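Local coordinates for cupin 2, conserved barrel domain protein (Novosphingobium aromaticivorans DSM 12444, PDB 3ES1) that is of unknown function but has a cupin-like beta-barrel fold and forms a two-chain assembly whose sheet continues from one subunit into the next, at residues A[13-18]-A[32-37]; A[86-91]-A[137-142]; A[107-112]-A[119-124]. All coordinates share one frame; numbering follows the deposited sequence. Where two conformers were deposited one is given.

Contact 1. Residues A[13-18]-A[32-37]; sequences PVQRVV and EDVTPT
R16 and D33 face each other as a hydrogen-bonded antiparallel pair, and their side chains form a salt bridge. R16 NE gives its N-H to D33 OD1 at 3.0 Å. The oxygen uses its syn lone pair, and the bond is bent, 144° at the hydrogen. The guanidinium and carboxylate planes stand 65° apart. CG of D33 lies between the backbone N and the carbonyl carbon (chi1 61°), turned toward R16, and D33 OD1 comes 3.6 Å from R16 CB. T35 OG1 donates to D33 OD2 at 2.8 Å. One water joins D33 OD2 to V14 O, and another joins D33 OD1 to R16 O.

On the other face, Q15 NE2 reaches E32 OE2 at 3.0 Å, on the anti side and tilted out of the carboxylate plane. The amide and carboxylate planes are nearly parallel. V17 CG2 lies beside CG of E32. Further along, P13 CG presses on V34 CG1 at 3.5 Å.

The backbone sets this register. V14 N bonds T35 O at 2.8 Å, nearly straight, and T35 N returns to V14 O. R16 and D33 exchange a second pair of backbone bonds. The segments belong to the N-terminal hairpin of strands 14-21 and 27-39.

R67 also pairs with D33. R16 NH1 bonds V50 O and pairs with D65. The R16 and D33 charges are thus probably balanced within the chain. Q15 and E32 bond each other and also reach the second subunit: E32 meets its R120, and Q15 its R123 N and T121 O.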
loop_
_atom_site.group_PDB
_atom_site.type_symbol
_atom_site.label_atom_id
_atom_site.label_comp_id
_atom_site.label_asym_id
_atom_site.label_seq_id
_atom_site.Cartn_x
_atom_site.Cartn_y
_atom_site.Cartn_z
ATOM N N PRO A 13 14.138 11.607 -2.893
ATOM C CA PRO A 13 14.281 10.350 -2.148
ATOM C C PRO A 13 13.078 10.147 -1.269
ATOM O O PRO A 13 12.279 11.052 -1.042
ATOM C CB PRO A 13 15.539 10.553 -1.298
ATOM C CG PRO A 13 15.711 12.052 -1.178
ATOM C CD PRO A 13 15.078 12.648 -2.441
ATOM N N VAL A 14 12.978 8.942 -0.750
ATOM C CA VAL A 14 11.810 8.514 0.022
ATOM C C VAL A 14 12.117 8.384 1.529
ATOM O O VAL A 14 13.016 7.692 1.927
ATOM C CB VAL A 14 11.317 7.153 -0.526
ATOM C CG1 VAL A 14 10.100 6.615 0.290
ATOM C CG2 VAL A 14 11.033 7.235 -2.055
ATOM N N GLN A 15 11.345 9.092 2.336
ATOM C CA GLN A 15 11.361 8.950 3.801
ATOM C C GLN A 15 10.607 7.707 4.211
ATOM O O GLN A 15 9.456 7.492 3.803
ATOM C CB GLN A 15 10.706 10.197 4.462
ATOM C CG GLN A 15 10.614 10.168 5.997
ATOM C CD GLN A 15 9.746 11.275 6.525
ATOM O OE1 GLN A 15 8.917 11.852 5.776
ATOM N NE2 GLN A 15 9.880 11.564 7.824
ATOM N N ARG A 16 11.266 6.913 5.050
ATOM C CA ARG A 16 10.705 5.718 5.673
ATOM C C ARG A 16 10.759 5.856 7.199
ATOM O O ARG A 16 11.814 6.141 7.776
ATOM C CB ARG A 16 11.468 4.461 5.228
ATOM C CG ARG A 16 10.913 3.130 5.830
ATOM C CD ARG A 16 11.745 1.928 5.392
ATOM N NE ARG A 16 12.947 1.793 6.183
ATOM C CZ ARG A 16 13.593 0.663 6.407
ATOM N NH1 ARG A 16 13.167 -0.476 5.892
ATOM N NH2 ARG A 16 14.664 0.688 7.170
ATOM N N VAL A 17 9.614 5.678 7.822
ATOM C CA VAL A 17 9.503 5.724 9.275
ATOM C C VAL A 17 8.965 4.413 9.752
ATOM O O VAL A 17 7.866 4.017 9.376
ATOM C CB VAL A 17 8.583 6.890 9.769
ATOM C CG1 VAL A 17 8.344 6.777 11.299
ATOM C CG2 VAL A 17 9.152 8.293 9.362
ATOM N N VAL A 18 9.706 3.753 10.620
ATOM C CA VAL A 18 9.311 2.414 11.135
ATOM C C VAL A 18 9.088 2.430 12.625
ATOM O O VAL A 18 9.943 2.877 13.379
ATOM C CB VAL A 18 10.378 1.349 10.840
ATOM C CG1 VAL A 18 9.906 -0.063 11.333
ATOM C CG2 VAL A 18 10.749 1.341 9.346
ATOM N N GLU A 32 14.300 5.672 11.107
ATOM C CA GLU A 32 13.907 6.642 10.080
ATOM C C GLU A 32 15.045 6.895 9.129
ATOM O O GLU A 32 16.200 7.002 9.547
ATOM C CB GLU A 32 13.472 7.945 10.724
ATOM C CG GLU A 32 13.076 9.071 9.748
ATOM C CD GLU A 32 12.646 10.353 10.452
ATOM O OE1 GLU A 32 12.871 10.503 11.674
ATOM O OE2 GLU A 32 12.141 11.263 9.759
ATOM N N ASP A 33 14.721 6.965 7.852
ATOM C CA ASP A 33 15.740 7.181 6.817
ATOM C C ASP A 33 15.131 7.865 5.632
ATOM O O ASP A 33 13.955 7.743 5.397
ATOM C CB ASP A 33 16.408 5.873 6.346
ATOM C CG ASP A 33 15.443 4.885 5.720
ATOM O OD1 ASP A 33 14.877 4.069 6.457
ATOM O OD2 ASP A 33 15.267 4.894 4.480
ATOM N N VAL A 34 15.978 8.563 4.872
ATOM C CA VAL A 34 15.563 9.162 3.603
ATOM C C VAL A 34 16.524 8.627 2.552
ATOM O O VAL A 34 17.720 8.911 2.612
ATOM C CB VAL A 34 15.630 10.725 3.654
ATOM C CG1 VAL A 34 15.382 11.364 2.275
ATOM C CG2 VAL A 34 14.655 11.271 4.722
ATOM N N THR A 35 15.977 7.859 1.603
ATOM C CA THR A 35 16.751 7.033 0.667
ATOM C C THR A 35 16.256 7.153 -0.790
ATOM O O THR A 35 15.065 7.095 -1.042
ATOM C CB THR A 35 16.633 5.541 1.071
ATOM O OG1 THR A 35 17.039 5.409 2.436
ATOM C CG2 THR A 35 17.561 4.662 0.256
ATOM N N PRO A 36 17.179 7.322 -1.756
ATOM C CA PRO A 36 16.779 7.413 -3.159
ATOM C C PRO A 36 16.350 6.097 -3.762
ATOM O O PRO A 36 16.818 5.050 -3.360
ATOM C CB PRO A 36 18.065 7.910 -3.840
ATOM C CG PRO A 36 19.167 7.317 -2.998
ATOM C CD PRO A 36 18.640 7.475 -1.590
ATOM N N THR A 37 15.460 6.169 -4.752
ATOM C CA THR A 37 15.280 5.041 -5.668
ATOM C C THR A 37 16.530 5.003 -6.577
ATOM O O THR A 37 17.126 6.016 -6.915
ATOM C CB THR A 37 13.945 5.077 -6.497
ATOM O OG1 THR A 37 13.995 6.115 -7.502
ATOM C CG2 THR A 37 12.669 5.205 -5.581
HETATM O O HOH W 1 13.562 5.117 2.609
HETATM O O HOH W 2 13.412 3.927 8.467
#

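Contact 2. Residues A[86-91]-A[137-142]; sequences MLPGKE and WRNTTD
A type II beta turn, L87 to K90, follows strand 79-86 of the cupin domain and packs against the chain leaving strand 136-138. K90 N closes the turn on L87 O. G89 has a positive phi, 73°, which suits glycine at this place.

N139 packs against the turn from the other segment. Its CG is anti to the backbone N (chi1 -171°). N139 CB lies 3.3 Å from L87 O. N139 ND2 donates to M86 O at 3.0 Å. That oxygen lies in the amide plane of N139, while the N-H comes in from above the carbonyl plane of M86. ND2 also serves K143 O. The backbone of N139 is held as well: its N bonds K90 O at 2.9 Å, and its O receives a weak bond from G89 N.

E91 and R138 lie side by side and point the same way. R138 NE meets E91 OE1 at 2.8 Å, nearly straight at 166°. The oxygen sits at the guanidinium edge, in plane, but is approached from above its own carboxylate plane. R138 NH1 turns to E111 and E113, which places the guanidinium among three carboxylates.

N139 OD1 makes an Asx turn. It accepts T141 N and, on a lone pair in the carbonyl plane, T141 OG1 at 2.7 Å.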
loop_
_atom_site.group_PDB
_atom_site.type_symbol
_atom_site.label_atom_id
_atom_site.label_comp_id
_atom_site.label_asym_id
_atom_site.label_seq_id
_atom_site.Cartn_x
_atom_site.Cartn_y
_atom_site.Cartn_z
HETATM N N MSE A 86 9.003 4.577 -12.949
HETATM C CA MSE A 86 9.003 4.224 -14.373
HETATM C C MSE A 86 9.496 5.444 -15.138
HETATM O O MSE A 86 8.964 6.550 -14.989
HETATM C CB MSE A 86 7.604 3.827 -14.871
HETATM C CG MSE A 86 6.986 2.540 -14.271
HETATM SE SE MSE A 86 8.101 0.961 -14.418
HETATM C CE MSE A 86 7.887 0.417 -16.248
ATOM N N LEU A 87 10.536 5.241 -15.933
ATOM C CA LEU A 87 11.163 6.357 -16.674
ATOM C C LEU A 87 10.419 6.678 -17.968
ATOM O O LEU A 87 9.720 5.820 -18.517
ATOM C CB LEU A 87 12.661 6.088 -16.931
ATOM C CG LEU A 87 13.687 6.450 -15.818
ATOM C CD1 LEU A 87 13.314 6.045 -14.469
ATOM C CD2 LEU A 87 15.039 5.907 -16.099
ATOM N N PRO A 88 10.523 7.938 -18.439
ATOM C CA PRO A 88 9.725 8.319 -19.620
ATOM C C PRO A 88 10.080 7.489 -20.847
ATOM O O PRO A 88 11.242 7.250 -21.108
ATOM C CB PRO A 88 10.075 9.802 -19.839
ATOM C CG PRO A 88 11.023 10.170 -18.864
ATOM C CD PRO A 88 11.198 9.091 -17.840
ATOM N N GLY A 89 9.064 7.057 -21.581
ATOM C CA GLY A 89 9.262 6.253 -22.783
ATOM C C GLY A 89 9.684 4.817 -22.549
ATOM O O GLY A 89 10.117 4.115 -23.461
ATOM N N LYS A 90 9.599 4.381 -21.301
ATOM C CA LYS A 90 10.028 3.031 -20.916
ATOM C C LYS A 90 8.860 2.174 -20.500
ATOM O O LYS A 90 7.789 2.670 -20.101
ATOM C CB LYS A 90 11.029 3.084 -19.746
ATOM C CG LYS A 90 12.283 3.967 -19.946
ATOM C CD LYS A 90 13.105 3.590 -21.170
ATOM C CE LYS A 90 14.506 4.193 -21.123
ATOM N NZ LYS A 90 15.238 3.914 -22.366
ATOM N N GLU A 91 9.089 0.879 -20.579
ATOM C CA GLU A 91 8.105 -0.086 -20.110
ATOM C C GLU A 91 8.744 -1.276 -19.406
ATOM O O GLU A 91 9.886 -1.624 -19.647
ATOM C CB GLU A 91 7.246 -0.560 -21.271
ATOM C CG GLU A 91 8.026 -1.273 -22.327
ATOM C CD GLU A 91 7.169 -1.617 -23.507
ATOM O OE1 GLU A 91 6.760 -0.679 -24.222
ATOM O OE2 GLU A 91 6.900 -2.821 -23.692
ATOM N N TRP A 137 3.740 -2.310 -17.152
ATOM C CA TRP A 137 3.592 -0.866 -16.930
ATOM C C TRP A 137 4.407 -0.090 -17.978
ATOM O O TRP A 137 5.569 -0.394 -18.205
ATOM C CB TRP A 137 4.079 -0.465 -15.533
ATOM C CG TRP A 137 3.436 -1.211 -14.418
ATOM C CD1 TRP A 137 3.929 -2.311 -13.800
ATOM C CD2 TRP A 137 2.139 -0.980 -13.849
ATOM N NE1 TRP A 137 3.055 -2.779 -12.848
ATOM C CE2 TRP A 137 1.937 -1.993 -12.859
ATOM C CE3 TRP A 137 1.128 -0.041 -14.073
ATOM C CZ2 TRP A 137 0.799 -2.059 -12.085
ATOM C CZ3 TRP A 137 0.001 -0.108 -13.296
ATOM C CH2 TRP A 137 -0.159 -1.113 -12.312
ATOM N N ARG A 138 3.770 0.897 -18.577
ATOM C CA ARG A 138 4.375 1.732 -19.635
ATOM C C ARG A 138 4.173 3.200 -19.367
ATOM O O ARG A 138 3.073 3.645 -19.118
ATOM C CB ARG A 138 3.814 1.375 -21.031
ATOM C CG ARG A 138 4.477 2.155 -22.191
ATOM C CD ARG A 138 3.877 1.786 -23.535
ATOM N NE ARG A 138 4.148 0.389 -23.867
ATOM C CZ ARG A 138 3.234 -0.565 -23.897
ATOM N NH1 ARG A 138 1.972 -0.291 -23.637
ATOM N NH2 ARG A 138 3.599 -1.789 -24.225
ATOM N N ASN A 139 5.285 3.935 -19.366
ATOM C CA ASN A 139 5.271 5.393 -19.238
ATOM C C ASN A 139 5.371 5.996 -20.611
ATOM O O ASN A 139 6.421 5.936 -21.244
ATOM C CB ASN A 139 6.435 5.876 -18.379
ATOM C CG ASN A 139 6.355 7.343 -18.024
ATOM O OD1 ASN A 139 5.656 8.131 -18.651
ATOM N ND2 ASN A 139 7.080 7.717 -16.987
ATOM N N THR A 140 4.248 6.536 -21.079
ATOM C CA THR A 140 4.160 7.074 -22.426
ATOM C C THR A 140 4.250 8.606 -22.344
ATOM O O THR A 140 4.022 9.312 -23.321
ATOM C CB THR A 140 2.834 6.667 -23.079
ATOM O OG1 THR A 140 1.788 7.292 -22.350
ATOM C CG2 THR A 140 2.647 5.160 -23.043
ATOM N N THR A 141 4.568 9.097 -21.159
ATOM C CA THR A 141 4.777 10.532 -20.919
ATOM C C THR A 141 6.261 10.941 -20.969
ATOM O O THR A 141 7.140 10.110 -21.144
ATOM C CB THR A 141 4.207 11.035 -19.543
ATOM O OG1 THR A 141 5.129 10.748 -18.476
ATOM C CG2 THR A 141 2.826 10.397 -19.211
ATOM N N ASP A 142 6.495 12.245 -20.800
ATOM C CA ASP A 142 7.859 12.857 -20.806
ATOM C C ASP A 142 8.414 13.115 -19.422
ATOM O O ASP A 142 9.486 13.667 -19.253
ATOM C CB ASP A 142 7.838 14.155 -21.607
ATOM C CG ASP A 142 7.572 13.875 -23.104
ATOM O OD1 ASP A 142 8.044 12.801 -23.578
ATOM O OD2 ASP A 142 6.859 14.678 -23.772
#

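Contact 3. Residues A[107-112]-A[119-124]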
loop_
_atom_site.group_PDB
_atom_site.type_symbol
_atom_site.label_atom_id
_atom_site.label_comp_id
_atom_site.label_asym_id
_atom_site.label_seq_id
_atom_site.Cartn_x
_atom_site.Cartn_y
_atom_site.Cartn_z
ATOM N N GLU A 107 3.049 10.073 -8.304
ATOM C CA GLU A 107 3.517 11.168 -9.179
ATOM C C GLU A 107 3.490 10.717 -10.631
ATOM O O GLU A 107 3.945 9.637 -10.964
ATOM C CB GLU A 107 4.945 11.570 -8.807
ATOM C CG GLU A 107 5.670 12.368 -9.839
ATOM C CD GLU A 107 5.193 13.815 -10.002
ATOM O OE1 GLU A 107 4.502 14.349 -9.093
ATOM O OE2 GLU A 107 5.533 14.414 -11.062
ATOM N N GLY A 108 2.961 11.573 -11.495
ATOM C CA GLY A 108 2.848 11.268 -12.898
ATOM C C GLY A 108 1.665 10.363 -13.192
ATOM O O GLY A 108 0.758 10.220 -12.396
ATOM N N GLU A 109 1.694 9.799 -14.386
ATOM C CA GLU A 109 0.732 8.804 -14.790
ATOM C C GLU A 109 1.359 7.703 -15.595
ATOM O O GLU A 109 2.446 7.830 -16.170
ATOM C CB GLU A 109 -0.447 9.405 -15.524
ATOM C CG GLU A 109 -0.139 10.153 -16.780
ATOM C CD GLU A 109 -1.377 10.886 -17.289
ATOM O OE1 GLU A 109 -2.059 11.570 -16.496
ATOM O OE2 GLU A 109 -1.693 10.752 -18.464
ATOM N N ILE A 110 0.613 6.620 -15.605
ATOM C CA ILE A 110 1.070 5.315 -16.097
ATOM C C ILE A 110 0.013 4.578 -16.942
ATOM O O ILE A 110 -1.192 4.649 -16.693
ATOM C CB ILE A 110 1.505 4.388 -14.923
ATOM C CG1 ILE A 110 2.514 3.351 -15.424
ATOM C CG2 ILE A 110 0.297 3.671 -14.315
ATOM C CD1 ILE A 110 3.924 3.946 -15.808
ATOM N N GLU A 111 0.512 3.885 -17.960
ATOM C CA GLU A 111 -0.299 2.998 -18.801
ATOM C C GLU A 111 -0.161 1.564 -18.306
ATOM O O GLU A 111 0.923 0.988 -18.290
ATOM C CB GLU A 111 0.190 3.062 -20.246
ATOM C CG GLU A 111 -0.625 2.177 -21.211
ATOM C CD GLU A 111 -0.470 2.639 -22.613
ATOM O OE1 GLU A 111 0.516 2.214 -23.261
ATOM O OE2 GLU A 111 -1.314 3.458 -23.036
ATOM N N LEU A 112 -1.278 1.001 -17.902
ATOM C CA LEU A 112 -1.327 -0.410 -17.530
ATOM C C LEU A 112 -1.843 -1.202 -18.697
ATOM O O LEU A 112 -2.980 -1.013 -19.137
ATOM C CB LEU A 112 -2.228 -0.611 -16.327
ATOM C CG LEU A 112 -2.607 -2.014 -15.862
ATOM C CD1 LEU A 112 -1.349 -2.854 -15.543
ATOM C CD2 LEU A 112 -3.478 -1.946 -14.673
ATOM N N LYS A 119 -5.382 -1.988 -22.557
ATOM C CA LYS A 119 -4.702 -1.065 -21.704
ATOM C C LYS A 119 -5.478 0.183 -21.364
ATOM O O LYS A 119 -6.347 0.558 -22.053
ATOM C CB LYS A 119 -3.357 -0.698 -22.262
ATOM C CG LYS A 119 -3.392 0.015 -23.504
ATOM C CD LYS A 119 -2.260 -0.434 -24.324
ATOM C CE LYS A 119 -1.925 0.477 -25.398
ATOM N NZ LYS A 119 -2.996 1.210 -26.036
ATOM N N ARG A 120 -5.094 0.804 -20.279
ATOM C CA ARG A 120 -5.670 2.081 -19.775
ATOM C C ARG A 120 -4.682 2.824 -18.928
ATOM O O ARG A 120 -3.731 2.254 -18.424
ATOM C CB ARG A 120 -6.846 1.882 -18.815
ATOM C CG ARG A 120 -8.009 1.481 -19.474
ATOM C CD ARG A 120 -9.102 1.240 -18.512
ATOM N NE ARG A 120 -10.009 0.361 -19.205
ATOM C CZ ARG A 120 -11.189 -0.008 -18.770
ATOM N NH1 ARG A 120 -11.665 0.378 -17.585
ATOM N NH2 ARG A 120 -11.844 -0.823 -19.532
ATOM N N THR A 121 -4.984 4.106 -18.774
ATOM C CA THR A 121 -4.146 5.013 -18.027
ATOM C C THR A 121 -4.643 5.154 -16.596
ATOM O O THR A 121 -5.838 5.301 -16.343
ATOM C CB THR A 121 -4.040 6.370 -18.715
ATOM O OG1 THR A 121 -3.221 6.237 -19.904
ATOM C CG2 THR A 121 -3.432 7.401 -17.785
ATOM N N VAL A 122 -3.703 5.059 -15.658
ATOM C CA VAL A 122 -3.978 5.347 -14.260
ATOM C C VAL A 122 -3.286 6.647 -13.918
ATOM O O VAL A 122 -2.069 6.785 -13.990
ATOM C CB VAL A 122 -3.511 4.264 -13.292
ATOM C CG1 VAL A 122 -4.035 4.559 -11.885
ATOM C CG2 VAL A 122 -3.995 2.884 -13.759
ATOM N N ARG A 123 -4.122 7.610 -13.592
ATOM C CA ARG A 123 -3.672 8.948 -13.342
ATOM C C ARG A 123 -3.106 9.094 -11.932
ATOM O O ARG A 123 -3.213 8.207 -11.080
ATOM C CB ARG A 123 -4.837 9.938 -13.570
ATOM C CG ARG A 123 -5.376 9.962 -14.972
ATOM C CD ARG A 123 -6.599 10.918 -15.067
ATOM N NE ARG A 123 -7.689 10.471 -14.216
ATOM C CZ ARG A 123 -8.606 9.578 -14.598
ATOM N NH1 ARG A 123 -8.560 9.039 -15.805
ATOM N NH2 ARG A 123 -9.538 9.177 -13.761
ATOM N N GLN A 124 -2.448 10.214 -11.737
ATOM C CA GLN A 124 -1.851 10.523 -10.440
ATOM C C GLN A 124 -2.914 10.444 -9.357
ATOM O O GLN A 124 -4.047 10.894 -9.537
ATOM C CB GLN A 124 -1.151 11.880 -10.471
ATOM C CG GLN A 124 -0.342 12.181 -9.235
ATOM C CD GLN A 124 0.466 13.458 -9.352
ATOM O OE1 GLN A 124 1.192 13.710 -10.349
ATOM N NE2 GLN A 124 0.317 14.309 -8.339
HETATM O O HOH W 3 2.756 16.420 -9.232
HETATM O O HOH W 4 -2.050 12.274 -13.763
HETATM O O HOH W 5 -3.463 3.952 -21.611
HETATM O O HOH W 6 -2.250 4.079 -25.356
#
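Strands 110-113 and 119-122 form a beta hairpin of the cupin domain, part of a small antiparallel sheet with strand 136-138. Two hydrogen-bonded pairs hold it. I110 N and V122 O are 3.1 Å apart, and V122 N and I110 O are 2.7 Å apart. L112 and R120 exchange a like pair of bonds. Between them, E111 and T121 form a non-hydrogen-bonded pair.

I110, L112 and V122 make the apolar part of one face, with R120 its polar exception. CG2 of I110 meets CB of V122 at 4.0 Å. W137 touches I110 and L112, and I128 touches L112 and V122.

E111 and T121 lie on the opposite face, which is polar. CG of E111 is anti to the backbone N (chi1 -179°) and starts an extended chain that brings the carboxylate to K119. The aliphatic part of K119 crosses that carboxylate, with K119 CE 3.7 Å from E111 OE1. K119 NZ stays 4.1 Å from E111 OE2, beyond a salt bridge. A water connects these two atoms, and a second water links E111 OE2 to T121 OG1. E111 OE1 pairs with R138. An alanine at E111 would probably leave R138 without one of its carboxylate partners and both waters without their acceptor.

Beyond the strand, the extended side chain of Q124 reaches G108. G108 N donates to Q124 OE1 at 3.0 Å, from above the amide carbonyl plane. A water joins E109 OE1 to Q124 N.

F29 of the second subunit packs on L112 and on R120, which also reaches E32 there. The hairpin therefore has a largely apolar face and, on the other, a hydrated carboxylate, where the charge of E111 is likely to be met directly by R138 and through water by K119.

From the N terminus, contact 1 comes first. It pairs the open end of the hairpin 14-21/27-39, with 13 residues between its segments. Strand 14-21 is outermost within this chain, though the sheet runs on into the second subunit. Contact 1 is complete before contact 2 opens. Contact 2 joins the turn after strand 79-86 to the end of strand 136-138 and the chain that follows, closing a loop of 45 residues. Contact 3, the hairpin 110-113/119-122, is nested inside that loop. Strands 136-138 and 110-113 are neighbours, and R138 O packs on I110 CD1. Contact 1 lies apart, its centre 24 Å from each of the others. Yet contacts 1 and 3 meet across the subunit interface.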